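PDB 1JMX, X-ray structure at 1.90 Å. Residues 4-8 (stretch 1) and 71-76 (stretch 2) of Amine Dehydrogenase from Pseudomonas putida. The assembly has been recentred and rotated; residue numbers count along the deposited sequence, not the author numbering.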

ATOM      1  N   GLY B   4     -18.973   1.961  38.298  1.00 30.51           N
ATOM      2  CA  GLY B   4     -18.129   1.979  39.551  1.00 31.41           C
ATOM      3  C   GLY B   4     -18.330   3.276  40.317  1.00 30.80           C
ATOM      4  O   GLY B   4     -19.460   3.561  40.737  1.00 33.82           O
ATOM      5  N   PRO B   5     -17.270   4.080  40.543  1.00 28.52           N
ATOM      6  CA  PRO B   5     -17.444   5.344  41.275  1.00 26.18           C
ATOM      7  C   PRO B   5     -18.168   6.380  40.406  1.00 24.19           C
ATOM      8  O   PRO B   5     -17.829   6.574  39.237  1.00 23.26           O
ATOM      9  CB  PRO B   5     -16.002   5.765  41.570  1.00 26.39           C
ATOM     10  CG  PRO B   5     -15.262   5.253  40.375  1.00 26.82           C
ATOM     11  CD  PRO B   5     -15.855   3.860  40.204  1.00 27.97           C
ATOM     12  N   ALA B   6     -19.198   7.005  40.960  1.00 22.35           N
ATOM     13  CA  ALA B   6     -19.943   8.013  40.219  1.00 21.56           C
ATOM     14  C   ALA B   6     -19.082   9.255  40.145  1.00 20.88           C
ATOM     15  O   ALA B   6     -18.288   9.510  41.049  1.00 21.36           O
ATOM     16  CB  ALA B   6     -21.255   8.329  40.919  1.00 21.21           C
ATOM     17  N   LEU B   7     -19.223  10.012  39.064  1.00 19.54           N
ATOM     18  CA  LEU B   7     -18.453  11.237  38.887  1.00 19.90           C
ATOM     19  C   LEU B   7     -18.934  12.361  39.802  1.00 21.10           C
ATOM     20  O   LEU B   7     -20.134  12.515  40.043  1.00 21.70           O
ATOM     21  CB  LEU B   7     -18.489  11.688  37.426  1.00 18.73           C
ATOM     22  CG  LEU B   7     -17.541  10.993  36.440  1.00 17.12           C
ATOM     23  CD1 LEU B   7     -17.670   9.479  36.521  1.00 17.07           C
ATOM     24  CD2 LEU B   7     -17.818  11.494  35.039  1.00 15.97           C
ATOM     25  N   LYS B   8     -17.989  13.142  40.313  1.00 20.78           N
ATOM     26  CA  LYS B   8     -18.306  14.247  41.204  1.00 20.26           C
ATOM     27  C   LYS B   8     -18.687  15.518  40.463  1.00 19.36           C
ATOM     28  O   LYS B   8     -18.067  15.875  39.464  1.00 20.20           O
ATOM     29  CB  LYS B   8     -17.131  14.517  42.139  1.00 21.30           C
ATOM     30  CG  LYS B   8     -16.696  13.302  42.920  1.00 24.62           C
ATOM     31  CD  LYS B   8     -15.905  13.689  44.148  1.00 29.49           C
ATOM     32  CE  LYS B   8     -15.402  12.453  44.900  1.00 32.44           C
ATOM     33  NZ  LYS B   8     -16.508  11.513  45.275  1.00 34.84           N
ATOM     34  N   ASP B  71     -23.612   5.303  30.363  1.00 15.92           N
ATOM     35  CA  ASP B  71     -23.727   6.198  31.505  1.00 16.74           C
ATOM     36  C   ASP B  71     -22.417   6.077  32.279  1.00 16.25           C
ATOM     37  O   ASP B  71     -22.136   5.039  32.860  1.00 18.19           O
ATOM     38  CB  ASP B  71     -24.907   5.787  32.391  1.00 17.98           C
ATOM     39  CG  ASP B  71     -24.871   6.437  33.769  1.00 19.85           C
ATOM     40  OD1 ASP B  71     -25.416   5.838  34.710  1.00 24.50           O
ATOM     41  OD2 ASP B  71     -24.298   7.533  33.934  1.00 22.46           O
ATOM     42  N   LEU B  72     -21.628   7.147  32.284  1.00 16.30           N
ATOM     43  CA  LEU B  72     -20.335   7.167  32.968  1.00 17.15           C
ATOM     44  C   LEU B  72     -20.349   6.894  34.478  1.00 17.58           C
ATOM     45  O   LEU B  72     -19.384   6.344  35.016  1.00 17.91           O
ATOM     46  CB  LEU B  72     -19.625   8.493  32.690  1.00 15.82           C
ATOM     47  CG  LEU B  72     -18.689   8.583  31.482  1.00 17.49           C
ATOM     48  CD1 LEU B  72     -19.209   7.785  30.304  1.00 17.91           C
ATOM     49  CD2 LEU B  72     -18.488  10.038  31.119  1.00 15.15           C
ATOM     50  N   ASP B  73     -21.416   7.301  35.163  1.00 17.99           N
ATOM     51  CA  ASP B  73     -21.523   7.086  36.606  1.00 18.77           C
ATOM     52  C   ASP B  73     -21.632   5.623  37.002  1.00 18.77           C
ATOM     53  O   ASP B  73     -21.259   5.250  38.113  1.00 20.54           O
ATOM     54  CB  ASP B  73     -22.734   7.824  37.194  1.00 19.71           C
ATOM     55  CG  ASP B  73     -22.500   9.313  37.369  1.00 22.13           C
ATOM     56  OD1 ASP B  73     -21.360   9.791  37.208  1.00 25.11           O
ATOM     57  OD2 ASP B  73     -23.477  10.020  37.682  1.00 25.11           O
ATOM     58  N   THR B  74     -22.133   4.795  36.095  1.00 18.38           N
ATOM     59  CA  THR B  74     -22.318   3.383  36.395  1.00 19.38           C
ATOM     60  C   THR B  74     -21.744   2.449  35.332  1.00 19.23           C
ATOM     61  O   THR B  74     -21.702   1.235  35.528  1.00 18.81           O
ATOM     62  CB  THR B  74     -23.835   3.058  36.530  1.00 21.22           C
ATOM     63  OG1 THR B  74     -24.499   3.333  35.284  1.00 21.64           O
ATOM     64  CG2 THR B  74     -24.483   3.904  37.632  1.00 21.80           C
ATOM     65  N   CYS B  75     -21.312   3.022  34.215  1.00 18.49           N
ATOM     66  CA  CYS B  75     -20.785   2.262  33.086  1.00 19.27           C
ATOM     67  C   CYS B  75     -21.875   1.462  32.384  1.00 19.87           C
ATOM     68  O   CYS B  75     -21.574   0.505  31.671  1.00 21.01           O
ATOM     69  CB  CYS B  75     -19.670   1.303  33.514  1.00 18.38           C
ATOM     70  SG  CYS B  75     -18.112   2.092  33.990  1.00 18.64           S
ATOM     71  N   LYS B  76     -23.132   1.866  32.559  1.00 20.01           N
ATOM     72  CA  LYS B  76     -24.247   1.150  31.946  1.00 20.59           C
ATOM     73  C   LYS B  76     -24.571   1.539  30.506  1.00 18.11           C
ATOM     74  O   LYS B  76     -24.655   2.715  30.170  1.00 19.04           O
ATOM     75  CB  LYS B  76     -25.516   1.286  32.799  1.00 23.67           C
ATOM     76  CG  LYS B  76     -26.606   0.297  32.393  1.00 28.42           C
ATOM     77  CD  LYS B  76     -28.017   0.862  32.559  1.00 32.48           C
ATOM     78  CE  LYS B  76     -28.433   0.976  34.023  1.00 34.58           C
ATOM     79  NZ  LYS B  76     -29.808   1.564  34.160  1.00 36.05           N
TER
HETATM   80  O   HOH W   1     -22.552  11.892  39.612  1.00 37.96           O

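Asp73 is the centre of this small contact, which buries 277 Å² in all; its touching residues lie at least 65 apart in the sequence. Its CA-to-CB bond points sideways to stretch 1, but the carboxylate at its end comes nearer and accepts the one direct hydrogen bond between the stretches, from Leu7 N to Asp73 OD1 at 2.8 Å. The N-H...O angle of 160° is favourable, and the distance is short. Stretch 1 forms no regular helix or strand, and the amide of Leu7 finds its acceptor in a side chain; a short acidic side chain with two acceptor oxygens is well suited to that. The second oxygen is used as well: water 1 donates to both Asp73 OD2 (2.8 Å) and Leu7 O (2.5 Å), so the carboxylate serves the NH of Leu7 directly and its carbonyl through a water.

Leu7 also contributes its side chain. CA-to-CB runs sideways, yet with chi1 at m and chi2 at p the end of the chain draws nearer to stretch 2, bringing Leu7 CD2 to 4.2 Å from Leu72 CB and Leu7 CD1 to 3.9 Å from Leu72 O. These are van der Waals contacts, fitting for two buried leucines beside a polar link.

At the other end, Gly4 N lies 4.0 Å from Thr74 O and Gly4 O 3.6 Å from Asp73 O; these are near approaches of the backbones, and neither is a hydrogen bond. An ideal CB on Gly4 would lie 2.4 Å from Pro5 CD, a clash, so the absence of a side chain suits this conformation. Between Gly4 and Leu7 in sequence, Ala6 lies alongside, its CB 3.9 Å from Asp73 CG, a short methyl that fits against the carboxylate.

Stretch 2 is braced internally by Asp71, whose OD2 accepts from Asp73 N (3.1 Å) and whose OD1 accepts from Thr74 OG1 (2.7 Å). Asp71 does not touch stretch 1, but it ties down the backbone of the residue that covers the most surface in the contact.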